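Local coordinates for ER-derived vesicles protein ERV41 (Saccharomyces cerevisiae, PDB 3ZLC) that is a constituent of COPII-coated vesicles, interacts with ERV46 and is required for efficient transport of a subset of secretory proteins to the Golgi, at residues A[22-27]-A[130-135]; A[36-39]-A[45-48]; A[113-118]-A[149-154]; A[159-164]-A[191-196]. All blocks are in the same frame, centred on the assembly; numbering follows the deposited sequence. Where two conformers were deposited one is given.

In the fold
The four contacts sample the lumenal domain of ERV41, a beta sandwich of two mixed sheets. Contacts 1 and 4 both bridge the sheets, with centres about 10 Å apart, and share one layer through the neighbouring strands 19-28 and 156-163. Contact 2, its centre also about 10 Å from that of contact 1, widens the other layer, where strand 35-41 lies between 47-48 and 130-136. Contact 3 ties loops at one end of the sandwich, its centre about 16 Å from that of contact 1 and about 24 Å from that of contact 4. Along the chain contact 2 falls within the span of contact 1, contacts 1 and 3 interleave, and contact 4 follows them, so segments distant in sequence build a single compact domain.

Contact 1: A[22-27]-A[130-135]; sequences INMDIY and GELQIT
Met-24 and Leu-132 meet across the interior of a beta sandwich, each on a strand of a different sheet. The axes of segments 22-27 and 130-135 pass 10.9 Å apart with N-to-C directions only 21° from parallel. That spacing is too wide for backbone pairing, and no hydrogen bond joins the segments; side chains alone fill the gap.

The apolar contacts form a short row. In the Met-24 conformer described here, one of two deposited, SD lies 3.6 Å from Leu-132 CD2, and the two side chains reach toward each other tip to tip. Met-24 CG stands anti to the backbone N (chi1 -154°); the placing of CE beyond the sulfur is less certain, because a second conformer exists. Further along, Ile-134 CD1 lies 4.3 Å from Met-24 SD, a looser approach, and equally 4.3 Å from CD1 of Ile-26, which also has two deposited conformers. The touching residues are all buried. Phe-161 packs against Met-24 from the adjoining strand 156-163, while Ile-37 and Val-39 of strand 35-41 flank Leu-132, so both layers contribute to the same hydrophobic interior.

The polar side chains named here turn away from the space between the sheets. On strand 19-28, Asn-23 bonds to Ser-122, Ser-162 and Gly-164, and Asp-25 to His-118 and Asn-159. On strand 130-136 the amide of Gln-133 turns back along its own strand: NE2 donates to Glu-131 OE2 at 2.7 Å. OE2 lies close to the amide plane of Gln-133, whereas NE2 comes to it from above the carboxylate plane.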
loop_
_atom_site.group_PDB
_atom_site.type_symbol
_atom_site.label_atom_id
_atom_site.label_comp_id
_atom_site.label_asym_id
_atom_site.label_seq_id
_atom_site.Cartn_x
_atom_site.Cartn_y
_atom_site.Cartn_z
ATOM N N ILE A 22 7.584 -6.688 3.041
ATOM C CA ILE A 22 6.340 -5.985 2.740
ATOM C C ILE A 22 6.040 -6.186 1.267
ATOM O O ILE A 22 6.860 -5.839 0.402
ATOM C CB ILE A 22 6.426 -4.479 3.061
ATOM C CG1 ILE A 22 6.683 -4.276 4.556
ATOM C CG2 ILE A 22 5.130 -3.785 2.670
ATOM C CD1 ILE A 22 6.728 -2.794 5.001
ATOM N N ASN A 23 4.876 -6.762 0.972
ATOM C CA ASN A 23 4.509 -7.068 -0.408
ATOM C C ASN A 23 3.475 -6.058 -0.862
ATOM O O ASN A 23 2.474 -5.843 -0.179
ATOM C CB ASN A 23 3.925 -8.478 -0.524
ATOM C CG ASN A 23 4.704 -9.499 0.268
ATOM O OD1 ASN A 23 5.881 -9.763 -0.019
ATOM N ND2 ASN A 23 4.052 -10.096 1.267
ATOM N N MET A 24 3.697 -5.450 -2.022
ATOM C CA MET A 24 2.856 -4.348 -2.472
ATOM C C MET A 24 2.539 -4.449 -3.969
ATOM O O MET A 24 3.401 -4.799 -4.765
ATOM C CB MET A 24 3.571 -3.025 -2.182
ATOM C CG MET A 24 2.649 -1.846 -2.016
ATOM S SD MET A 24 3.505 -0.267 -1.824
ATOM C CE MET A 24 5.152 -0.728 -2.378
ATOM N N ASP A 25 1.313 -4.120 -4.341
ATOM C CA ASP A 25 0.948 -4.035 -5.738
ATOM C C ASP A 25 -0.100 -2.949 -5.732
ATOM O O ASP A 25 -1.194 -3.135 -5.198
ATOM C CB ASP A 25 0.377 -5.361 -6.246
ATOM C CG ASP A 25 0.129 -5.332 -7.753
ATOM O OD1 ASP A 25 -0.559 -4.396 -8.227
ATOM O OD2 ASP A 25 0.658 -6.203 -8.460
ATOM N N ILE A 26 0.267 -1.775 -6.239
ATOM C CA ILE A 26 -0.571 -0.576 -6.140
ATOM C C ILE A 26 -0.593 0.161 -7.489
ATOM O O ILE A 26 0.403 0.124 -8.214
ATOM C CB ILE A 26 -0.012 0.351 -5.021
ATOM C CG1 ILE A 26 -0.049 -0.390 -3.678
ATOM C CG2 ILE A 26 -0.791 1.662 -4.908
ATOM C CD1 ILE A 26 0.462 0.414 -2.522
ATOM N N TYR A 27 -1.712 0.815 -7.821
ATOM C CA TYR A 27 -1.753 1.706 -8.982
ATOM C C TYR A 27 -1.816 3.097 -8.374
ATOM O O TYR A 27 -2.599 3.328 -7.460
ATOM C CB TYR A 27 -3.018 1.493 -9.827
ATOM C CG TYR A 27 -3.209 0.104 -10.419
ATOM C CD1 TYR A 27 -2.125 -0.733 -10.680
ATOM C CD2 TYR A 27 -4.480 -0.363 -10.712
ATOM C CE1 TYR A 27 -2.318 -2.008 -11.235
ATOM C CE2 TYR A 27 -4.685 -1.624 -11.260
ATOM C CZ TYR A 27 -3.602 -2.444 -11.515
ATOM O OH TYR A 27 -3.806 -3.697 -12.063
ATOM N N GLY A 130 7.846 1.246 11.642
ATOM C CA GLY A 130 8.412 1.991 10.528
ATOM C C GLY A 130 7.333 2.508 9.609
ATOM O O GLY A 130 6.145 2.450 9.940
ATOM N N GLU A 131 7.735 2.995 8.439
ATOM C CA GLU A 131 6.770 3.600 7.530
ATOM C C GLU A 131 7.266 3.496 6.082
ATOM O O GLU A 131 8.447 3.696 5.811
ATOM C CB GLU A 131 6.537 5.056 7.972
ATOM C CG GLU A 131 5.909 5.984 6.954
ATOM C CD GLU A 131 5.810 7.406 7.487
ATOM O OE1 GLU A 131 6.229 7.647 8.640
ATOM O OE2 GLU A 131 5.311 8.284 6.762
ATOM N N LEU A 132 6.363 3.131 5.174
ATOM C CA LEU A 132 6.651 3.135 3.739
ATOM C C LEU A 132 5.929 4.334 3.127
ATOM O O LEU A 132 4.725 4.497 3.339
ATOM C CB LEU A 132 6.105 1.859 3.113
ATOM C CG LEU A 132 6.164 1.758 1.595
ATOM C CD1 LEU A 132 7.593 1.594 1.160
ATOM C CD2 LEU A 132 5.336 0.574 1.145
ATOM N N GLN A 133 6.657 5.158 2.370
ATOM C CA GLN A 133 6.137 6.428 1.858
ATOM C C GLN A 133 6.202 6.487 0.332
ATOM O O GLN A 133 7.267 6.273 -0.264
ATOM C CB GLN A 133 6.954 7.609 2.435
ATOM C CG GLN A 133 7.115 7.595 3.968
ATOM C CD GLN A 133 7.915 8.782 4.482
ATOM O OE1 GLN A 133 8.790 9.292 3.788
ATOM N NE2 GLN A 133 7.608 9.231 5.696
ATOM N N ILE A 134 5.064 6.792 -0.293
ATOM C CA ILE A 134 5.027 7.099 -1.724
ATOM C C ILE A 134 4.684 8.588 -1.904
ATOM O O ILE A 134 3.551 8.990 -1.633
ATOM C CB ILE A 134 3.939 6.268 -2.422
ATOM C CG1 ILE A 134 4.165 4.769 -2.174
ATOM C CG2 ILE A 134 3.888 6.578 -3.913
ATOM C CD1 ILE A 134 3.050 3.888 -2.730
ATOM N N THR A 135 5.649 9.393 -2.349
ATOM C CA THR A 135 5.450 10.831 -2.523
ATOM C C THR A 135 6.033 11.333 -3.846
ATOM O O THR A 135 6.590 10.555 -4.641
ATOM C CB THR A 135 6.089 11.661 -1.370
ATOM O OG1 THR A 135 7.514 11.540 -1.431
ATOM C CG2 THR A 135 5.606 11.195 -0.009
#

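Contact 2: A[36-39]-A[45-48]; sequences QINV and DRKL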
loop_
_atom_site.group_PDB
_atom_site.type_symbol
_atom_site.label_atom_id
_atom_site.label_comp_id
_atom_site.label_asym_id
_atom_site.label_seq_id
_atom_site.Cartn_x
_atom_site.Cartn_y
_atom_site.Cartn_z
ATOM N N GLN A 36 8.696 9.031 -5.778
ATOM C CA GLN A 36 9.770 8.408 -5.014
ATOM C C GLN A 36 9.161 7.568 -3.892
ATOM O O GLN A 36 8.104 7.906 -3.334
ATOM C CB GLN A 36 10.749 9.453 -4.462
ATOM C CG GLN A 36 10.195 10.308 -3.325
ATOM C CD GLN A 36 11.275 11.139 -2.646
ATOM O OE1 GLN A 36 12.345 10.628 -2.305
ATOM N NE2 GLN A 36 10.999 12.427 -2.451
ATOM N N ILE A 37 9.813 6.457 -3.571
ATOM C CA ILE A 37 9.297 5.556 -2.541
ATOM C C ILE A 37 10.394 5.384 -1.495
ATOM O O ILE A 37 11.523 5.000 -1.838
ATOM C CB ILE A 37 8.877 4.223 -3.161
ATOM C CG1 ILE A 37 7.772 4.467 -4.199
ATOM C CG2 ILE A 37 8.404 3.218 -2.092
ATOM C CD1 ILE A 37 7.370 3.246 -4.920
ATOM N N ASN A 38 10.080 5.730 -0.242
ATOM C CA ASN A 38 11.048 5.657 0.852
ATOM C C ASN A 38 10.578 4.721 1.969
ATOM O O ASN A 38 9.374 4.566 2.194
ATOM C CB ASN A 38 11.281 7.047 1.452
ATOM C CG ASN A 38 12.114 7.957 0.548
ATOM O OD1 ASN A 38 13.347 7.966 0.619
ATOM N ND2 ASN A 38 11.438 8.740 -0.293
ATOM N N VAL A 39 11.532 4.114 2.671
ATOM C CA VAL A 39 11.236 3.356 3.884
ATOM C C VAL A 39 12.023 4.024 5.001
ATOM O O VAL A 39 13.175 4.451 4.809
ATOM C CB VAL A 39 11.632 1.857 3.782
ATOM C CG1 VAL A 39 11.554 1.189 5.152
ATOM C CG2 VAL A 39 10.721 1.127 2.839
ATOM N N ASP A 45 17.384 6.271 9.178
ATOM C CA ASP A 45 16.901 7.411 8.420
ATOM C C ASP A 45 16.287 6.898 7.121
ATOM O O ASP A 45 16.443 5.723 6.780
ATOM C CB ASP A 45 18.076 8.338 8.108
ATOM C CG ASP A 45 17.656 9.786 7.971
ATOM O OD1 ASP A 45 16.935 10.284 8.867
ATOM O OD2 ASP A 45 18.043 10.420 6.965
ATOM N N ARG A 46 15.590 7.775 6.401
ATOM C CA ARG A 46 14.973 7.411 5.122
ATOM C C ARG A 46 15.914 6.691 4.165
ATOM O O ARG A 46 17.002 7.185 3.848
ATOM C CB ARG A 46 14.405 8.642 4.421
ATOM C CG ARG A 46 13.282 9.297 5.183
ATOM C CD ARG A 46 12.111 9.643 4.280
ATOM N NE ARG A 46 11.628 10.996 4.546
ATOM C CZ ARG A 46 10.996 11.360 5.660
ATOM N NH1 ARG A 46 10.764 10.476 6.619
ATOM N NH2 ARG A 46 10.597 12.615 5.817
ATOM N N LYS A 47 15.484 5.513 3.726
ATOM C CA LYS A 47 16.173 4.758 2.689
ATOM C C LYS A 47 15.309 4.725 1.431
ATOM O O LYS A 47 14.158 4.259 1.464
ATOM C CB LYS A 47 16.461 3.328 3.160
ATOM C CG LYS A 47 17.035 2.413 2.081
ATOM C CD LYS A 47 17.475 1.069 2.659
ATOM C CE LYS A 47 16.290 0.201 3.086
ATOM N NZ LYS A 47 16.729 -1.040 3.797
ATOM N N LEU A 48 15.862 5.224 0.331
ATOM C CA LEU A 48 15.185 5.173 -0.966
ATOM C C LEU A 48 14.994 3.734 -1.431
ATOM O O LEU A 48 15.947 2.953 -1.494
ATOM C CB LEU A 48 15.968 5.955 -2.021
ATOM C CG LEU A 48 15.525 7.394 -2.292
ATOM C CD1 LEU A 48 16.478 8.074 -3.269
ATOM C CD2 LEU A 48 14.117 7.425 -2.835
#
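The side-chain amide of Asn-38, in one of its two deposited conformers, lies between Arg-46 and Leu-48. Arg-46 CD sits over one face, 4.1 Å from Asn-38 CG. Leu-48 CD2 approaches from the other side, displaced from the centre, with 3.6 Å to Asn-38 OD1. At the amide's edge, in its plane, Asn-38 ND2 donates to Gln-36 OE1 at 2.9 Å, although it meets that oxygen from above the carbonyl plane of Gln-36. The guanidinium of Arg-46 is turned 65° from the Asn-38 amide plane and does not stack on it.

Gln-36 CG occupies the crowded position between its backbone N and carbonyl carbon (chi1 71°), which brings OE1 over toward Asn-38 and to 3.7 Å from Leu-48 CD2. Gln-36 NE2 is bonded to Ala-136 O, at the end of the neighbouring strand 130-136. An alanine here removes both amide bonds, and the Asn-38 amide would probably be freer to turn, with Ala-136 O losing its donor.

Asn-38 and Leu-48, a non-hydrogen-bonded pair, share one face of a beta hairpin; Val-39 and Lys-47, the adjacent antiparallel hydrogen-bonded pair, point to the other. Val-39 N to Lys-47 O is 2.9 Å, and Lys-47 N to Val-39 O is 2.8 Å with an almost straight N-H...O angle of 179°. Strand 35-41 also bonds to strand 130-136, as between Asn-38 and Gln-133. The pairing of this short arm thus rests on the backbone, while the Asn-38 and Leu-48 face adds one amide-amide bond and looser carbon contacts.

Contact 3: A[113-118]-A[149-154]; sequences EFNGCH and LEELKF
The Asn-115 and Lys-153 side chains and the Glu-151 carbonyl all grip one water that bridges the two segments. It accepts from Asn-115 ND2 at 3.1 Å and from Lys-153 NZ, likewise at 3.1 Å, and donates to Glu-151 O at 2.6 Å. These three bonds are the polar link between the segments, since no direct hydrogen bond crosses.

The other approaches are looser. Glu-151 bends at chi2 (-43°), which carries its carboxylate toward the Asn-115 amide, yet ND2 stays 3.6 Å from OE1 and the two planes are 50° apart: close, but not hydrogen-bonded. The Lys-153 side chain crosses Asn-115 at about a right angle, and its CE comes within 4.1 Å of Glu-113 CA. Its ammonium is also bonded to Pro-112 O, so NZ grips the chain leading into residues 113-118 as well as the water.

Both segments are fastened to residues just after strand 19-28: Glu-113 O and Asn-115 O accept from Asn-29, Lys-153 O from Thr-30, and Cys-117 forms the disulfide with Cys-32. The contact thus joins the entry to strand 117-126 with the 3-10 turn and loop that precede strand 156-163.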
loop_
_atom_site.group_PDB
_atom_site.type_symbol
_atom_site.label_atom_id
_atom_site.label_comp_id
_atom_site.label_asym_id
_atom_site.label_seq_id
_atom_site.Cartn_x
_atom_site.Cartn_y
_atom_site.Cartn_z
ATOM N N GLU A 113 -5.970 12.812 -16.739
ATOM C CA GLU A 113 -6.831 12.080 -15.805
ATOM C C GLU A 113 -6.358 10.641 -15.616
ATOM O O GLU A 113 -6.665 10.010 -14.604
ATOM C CB GLU A 113 -8.286 12.065 -16.294
ATOM C CG GLU A 113 -9.136 13.250 -15.848
ATOM C CD GLU A 113 -10.559 13.183 -16.387
ATOM O OE1 GLU A 113 -11.002 12.076 -16.758
ATOM O OE2 GLU A 113 -11.231 14.237 -16.447
ATOM N N PHE A 114 -5.611 10.127 -16.592
ATOM C CA PHE A 114 -5.228 8.720 -16.593
ATOM C C PHE A 114 -3.745 8.456 -16.350
ATOM O O PHE A 114 -3.326 7.288 -16.374
ATOM C CB PHE A 114 -5.681 8.048 -17.895
ATOM C CG PHE A 114 -7.140 8.245 -18.190
ATOM C CD1 PHE A 114 -8.103 7.709 -17.346
ATOM C CD2 PHE A 114 -7.552 8.979 -19.299
ATOM C CE1 PHE A 114 -9.450 7.894 -17.601
ATOM C CE2 PHE A 114 -8.902 9.163 -19.567
ATOM C CZ PHE A 114 -9.853 8.622 -18.716
ATOM N N ASN A 115 -2.963 9.524 -16.134
ATOM C CA ASN A 115 -1.586 9.390 -15.650
ATOM C C ASN A 115 -1.543 8.295 -14.611
ATOM O O ASN A 115 -2.350 8.315 -13.676
ATOM C CB ASN A 115 -1.112 10.692 -14.988
ATOM C CG ASN A 115 -0.944 11.828 -15.976
ATOM O OD1 ASN A 115 -0.843 11.606 -17.181
ATOM N ND2 ASN A 115 -0.900 13.059 -15.468
ATOM N N GLY A 116 -0.643 7.322 -14.758
ATOM C CA GLY A 116 -0.603 6.240 -13.782
ATOM C C GLY A 116 0.720 5.509 -13.665
ATOM O O GLY A 116 1.516 5.501 -14.599
ATOM N N CYS A 117 0.949 4.905 -12.501
ATOM C CA CYS A 117 2.118 4.070 -12.267
ATOM C C CYS A 117 1.697 2.811 -11.517
ATOM O O CYS A 117 0.982 2.881 -10.507
ATOM C CB CYS A 117 3.159 4.803 -11.431
ATOM S SG CYS A 117 4.741 3.906 -11.296
ATOM N N HIS A 118 2.131 1.668 -12.039
ATOM C CA HIS A 118 1.935 0.378 -11.391
ATOM C C HIS A 118 3.183 0.094 -10.562
ATOM O O HIS A 118 4.265 -0.146 -11.118
ATOM C CB HIS A 118 1.757 -0.702 -12.458
ATOM C CG HIS A 118 1.486 -2.066 -11.907
ATOM N ND1 HIS A 118 1.587 -3.213 -12.674
ATOM C CD2 HIS A 118 1.089 -2.472 -10.674
ATOM C CE1 HIS A 118 1.290 -4.264 -11.929
ATOM N NE2 HIS A 118 0.980 -3.851 -10.718
ATOM N N LEU A 149 2.126 20.520 -9.516
ATOM C CA LEU A 149 0.971 19.972 -8.810
ATOM C C LEU A 149 -0.022 19.341 -9.785
ATOM O O LEU A 149 -0.586 18.284 -9.504
ATOM C CB LEU A 149 0.303 21.057 -7.959
ATOM C CG LEU A 149 1.186 21.610 -6.838
ATOM C CD1 LEU A 149 0.475 22.673 -6.009
ATOM C CD2 LEU A 149 1.667 20.471 -5.955
ATOM N N GLU A 150 -0.193 19.991 -10.937
ATOM C CA GLU A 150 -1.061 19.525 -12.019
ATOM C C GLU A 150 -0.861 18.037 -12.312
ATOM O O GLU A 150 -1.822 17.292 -12.532
ATOM C CB GLU A 150 -0.768 20.360 -13.268
ATOM C CG GLU A 150 -1.580 20.013 -14.506
ATOM C CD GLU A 150 -1.239 20.914 -15.696
ATOM O OE1 GLU A 150 -0.492 21.902 -15.506
ATOM O OE2 GLU A 150 -1.717 20.633 -16.820
ATOM N N GLU A 151 0.398 17.609 -12.259
ATOM C CA GLU A 151 0.786 16.244 -12.596
ATOM C C GLU A 151 0.551 15.255 -11.482
ATOM O O GLU A 151 0.500 14.047 -11.735
ATOM C CB GLU A 151 2.270 16.200 -12.964
ATOM C CG GLU A 151 2.610 17.108 -14.114
ATOM C CD GLU A 151 1.568 17.015 -15.203
ATOM O OE1 GLU A 151 1.280 15.881 -15.649
ATOM O OE2 GLU A 151 1.026 18.071 -15.604
ATOM N N LEU A 152 0.433 15.766 -10.257
ATOM C CA LEU A 152 0.368 14.933 -9.057
ATOM C C LEU A 152 -1.060 14.590 -8.684
ATOM O O LEU A 152 -1.881 15.479 -8.467
ATOM C CB LEU A 152 0.987 15.652 -7.862
ATOM C CG LEU A 152 2.482 15.898 -7.824
ATOM C CD1 LEU A 152 2.871 16.235 -6.399
ATOM C CD2 LEU A 152 3.202 14.659 -8.302
ATOM N N LYS A 153 -1.357 13.299 -8.592
ATOM C CA LYS A 153 -2.669 12.863 -8.149
ATOM C C LYS A 153 -2.479 11.586 -7.364
ATOM O O LYS A 153 -1.954 10.604 -7.899
ATOM C CB LYS A 153 -3.590 12.609 -9.343
ATOM C CG LYS A 153 -3.942 13.846 -10.155
ATOM C CD LYS A 153 -5.191 13.618 -10.993
ATOM C CE LYS A 153 -4.853 13.099 -12.371
ATOM N NZ LYS A 153 -4.130 14.121 -13.175
ATOM N N PHE A 154 -2.892 11.588 -6.099
ATOM C CA PHE A 154 -2.653 10.420 -5.251
ATOM C C PHE A 154 -3.852 9.487 -5.082
ATOM O O PHE A 154 -3.879 8.653 -4.171
ATOM C CB PHE A 154 -2.033 10.839 -3.909
ATOM C CG PHE A 154 -0.627 11.375 -4.055
ATOM C CD1 PHE A 154 0.423 10.519 -4.367
ATOM C CD2 PHE A 154 -0.361 12.735 -3.911
ATOM C CE1 PHE A 154 1.730 11.011 -4.521
ATOM C CE2 PHE A 154 0.937 13.235 -4.059
ATOM C CZ PHE A 154 1.983 12.373 -4.366
HETATM O O HOH W 1 -1.518 12.631 -12.417
#

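Contact 4: A[159-164]-A[191-196]; sequences NEFSFG and YYTSVV
Phe-163 and Val-195 owe their meeting to their first torsions: Phe-163 CG stands anti to the carbonyl carbon (chi1 -64°), and Val-195 holds CG2 in the same relation on its own strand. These strands belong to opposite layers of a beta sandwich, their axes 9.2 Å apart and inclined by 44°.

The result is a CH-pi contact. Val-195 CG2 stands 3.5 Å from the centroid of the Phe-163 ring, close to its normal, and so sits squarely over one face. Val-195 CG1 adds a second methyl, 4.0 Å from Phe-163 CB. Thr-193 meets the same ring obliquely, its OG1 at 3.5 Å from Phe-163 CZ; that hydroxyl is bonded to Lys-237 O. An alanine in place of Phe-163 removes the ring, and a gap would probably open between the sheets beside Val-195 CG2.

Phe-161, whose ring stacks with that of Phe-236, touches more lightly, with CE2 4.4 Å from Thr-193 CG2. Tyr-238 of strand 233-240 packs against both Phe-163 and Thr-193.

Strand 156-163 is kinked by a classic beta bulge, in which Asn-159 and Glu-160 both face Asp-25 of strand 19-28. On the side turned from the sandwich interior, OE2 of the bulge residue Glu-160 accepts from Ser-162 OG, which is also bonded to Asn-23 ND2; the hydroxyl lies 2.7 Å from OE2, on the anti side and 28° out of the carboxylate plane.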
loop_
_atom_site.group_PDB
_atom_site.type_symbol
_atom_site.label_atom_id
_atom_site.label_comp_id
_atom_site.label_asym_id
_atom_site.label_seq_id
_atom_site.Cartn_x
_atom_site.Cartn_y
_atom_site.Cartn_z
ATOM N N ASN A 159 -3.923 -3.267 -4.882
ATOM C CA ASN A 159 -4.294 -4.630 -5.248
ATOM C C ASN A 159 -3.803 -5.591 -4.179
ATOM O O ASN A 159 -4.514 -6.534 -3.809
ATOM C CB ASN A 159 -3.732 -5.010 -6.623
ATOM C CG ASN A 159 -4.217 -4.091 -7.703
ATOM O OD1 ASN A 159 -5.429 -3.944 -7.888
ATOM N ND2 ASN A 159 -3.280 -3.418 -8.399
ATOM N N GLU A 160 -2.601 -5.330 -3.674
ATOM C CA GLU A 160 -2.048 -6.095 -2.550
ATOM C C GLU A 160 -1.245 -5.209 -1.619
ATOM O O GLU A 160 -0.520 -4.315 -2.070
ATOM C CB GLU A 160 -1.126 -7.231 -3.040
ATOM C CG GLU A 160 -0.611 -8.088 -1.847
ATOM C CD GLU A 160 0.388 -9.164 -2.250
ATOM O OE1 GLU A 160 0.761 -9.223 -3.444
ATOM O OE2 GLU A 160 0.811 -9.943 -1.358
ATOM N N PHE A 161 -1.374 -5.467 -0.317
ATOM C CA PHE A 161 -0.462 -4.921 0.678
ATOM C C PHE A 161 -0.436 -5.918 1.834
ATOM O O PHE A 161 -1.422 -6.057 2.555
ATOM C CB PHE A 161 -0.916 -3.548 1.176
ATOM C CG PHE A 161 0.117 -2.866 2.010
ATOM C CD1 PHE A 161 1.239 -2.310 1.410
ATOM C CD2 PHE A 161 -0.006 -2.810 3.396
ATOM C CE1 PHE A 161 2.221 -1.689 2.169
ATOM C CE2 PHE A 161 0.968 -2.194 4.160
ATOM C CZ PHE A 161 2.086 -1.637 3.549
ATOM N N SER A 162 0.668 -6.643 1.978
ATOM C CA SER A 162 0.730 -7.746 2.941
ATOM C C SER A 162 2.124 -7.803 3.544
ATOM O O SER A 162 3.064 -7.160 3.032
ATOM C CB SER A 162 0.393 -9.081 2.259
ATOM O OG SER A 162 1.360 -9.393 1.270
ATOM N N PHE A 163 2.244 -8.564 4.630
ATOM C CA PHE A 163 3.501 -8.726 5.369
ATOM C C PHE A 163 3.826 -10.195 5.425
ATOM O O PHE A 163 2.992 -11.009 5.878
ATOM C CB PHE A 163 3.334 -8.237 6.811
ATOM C CG PHE A 163 3.052 -6.766 6.916
ATOM C CD1 PHE A 163 1.758 -6.285 6.801
ATOM C CD2 PHE A 163 4.093 -5.860 7.089
ATOM C CE1 PHE A 163 1.490 -4.918 6.883
ATOM C CE2 PHE A 163 3.838 -4.480 7.175
ATOM C CZ PHE A 163 2.533 -4.016 7.069
ATOM N N GLY A 164 5.028 -10.549 4.980
ATOM C CA GLY A 164 5.489 -11.923 5.104
ATOM C C GLY A 164 5.127 -12.798 3.914
ATOM O O GLY A 164 5.022 -12.317 2.779
ATOM N N TYR A 191 -2.201 5.065 6.176
ATOM C CA TYR A 191 -2.741 3.847 6.746
ATOM C C TYR A 191 -1.878 3.401 7.926
ATOM O O TYR A 191 -0.646 3.261 7.796
ATOM C CB TYR A 191 -2.764 2.748 5.695
ATOM C CG TYR A 191 -3.574 3.053 4.445
ATOM C CD1 TYR A 191 -4.948 2.818 4.406
ATOM C CD2 TYR A 191 -2.962 3.537 3.297
ATOM C CE1 TYR A 191 -5.699 3.070 3.249
ATOM C CE2 TYR A 191 -3.698 3.790 2.135
ATOM C CZ TYR A 191 -5.069 3.542 2.121
ATOM O OH TYR A 191 -5.806 3.794 0.977
ATOM N N TYR A 192 -2.517 3.184 9.072
ATOM C CA TYR A 192 -1.827 2.657 10.252
ATOM C C TYR A 192 -2.134 1.187 10.422
ATOM O O TYR A 192 -3.237 0.819 10.844
ATOM C CB TYR A 192 -2.276 3.397 11.507
ATOM C CG TYR A 192 -1.806 4.828 11.551
ATOM C CD1 TYR A 192 -2.560 5.844 10.974
ATOM C CD2 TYR A 192 -0.603 5.167 12.170
ATOM C CE1 TYR A 192 -2.128 7.167 11.010
ATOM C CE2 TYR A 192 -0.168 6.487 12.216
ATOM C CZ TYR A 192 -0.934 7.473 11.630
ATOM O OH TYR A 192 -0.502 8.776 11.662
ATOM N N THR A 193 -1.152 0.346 10.124
ATOM C CA THR A 193 -1.377 -1.100 10.119
ATOM C C THR A 193 -0.704 -1.730 11.324
ATOM O O THR A 193 0.447 -1.402 11.641
ATOM C CB THR A 193 -0.825 -1.763 8.839
ATOM O OG1 THR A 193 0.603 -1.586 8.768
ATOM C CG2 THR A 193 -1.510 -1.180 7.600
ATOM N N SER A 194 -1.417 -2.620 12.009
ATOM C CA SER A 194 -0.855 -3.276 13.192
ATOM C C SER A 194 -0.783 -4.760 12.867
ATOM O O SER A 194 -1.812 -5.410 12.616
ATOM C CB SER A 194 -1.737 -3.037 14.416
ATOM O OG SER A 194 -1.157 -3.603 15.594
ATOM N N VAL A 195 0.435 -5.293 12.876
ATOM C CA VAL A 195 0.732 -6.587 12.280
ATOM C C VAL A 195 0.889 -7.656 13.361
ATOM O O VAL A 195 1.623 -7.467 14.338
ATOM C CB VAL A 195 2.024 -6.482 11.416
ATOM C CG1 VAL A 195 2.315 -7.794 10.682
ATOM C CG2 VAL A 195 1.880 -5.346 10.394
ATOM N N VAL A 196 0.197 -8.777 13.181
ATOM C CA VAL A 196 0.233 -9.869 14.152
ATOM C C VAL A 196 0.805 -11.094 13.478
ATOM O O VAL A 196 0.274 -11.522 12.447
ATOM C CB VAL A 196 -1.181 -10.218 14.628
ATOM C CG1 VAL A 196 -1.138 -11.325 15.699
ATOM C CG2 VAL A 196 -1.856 -8.998 15.172
#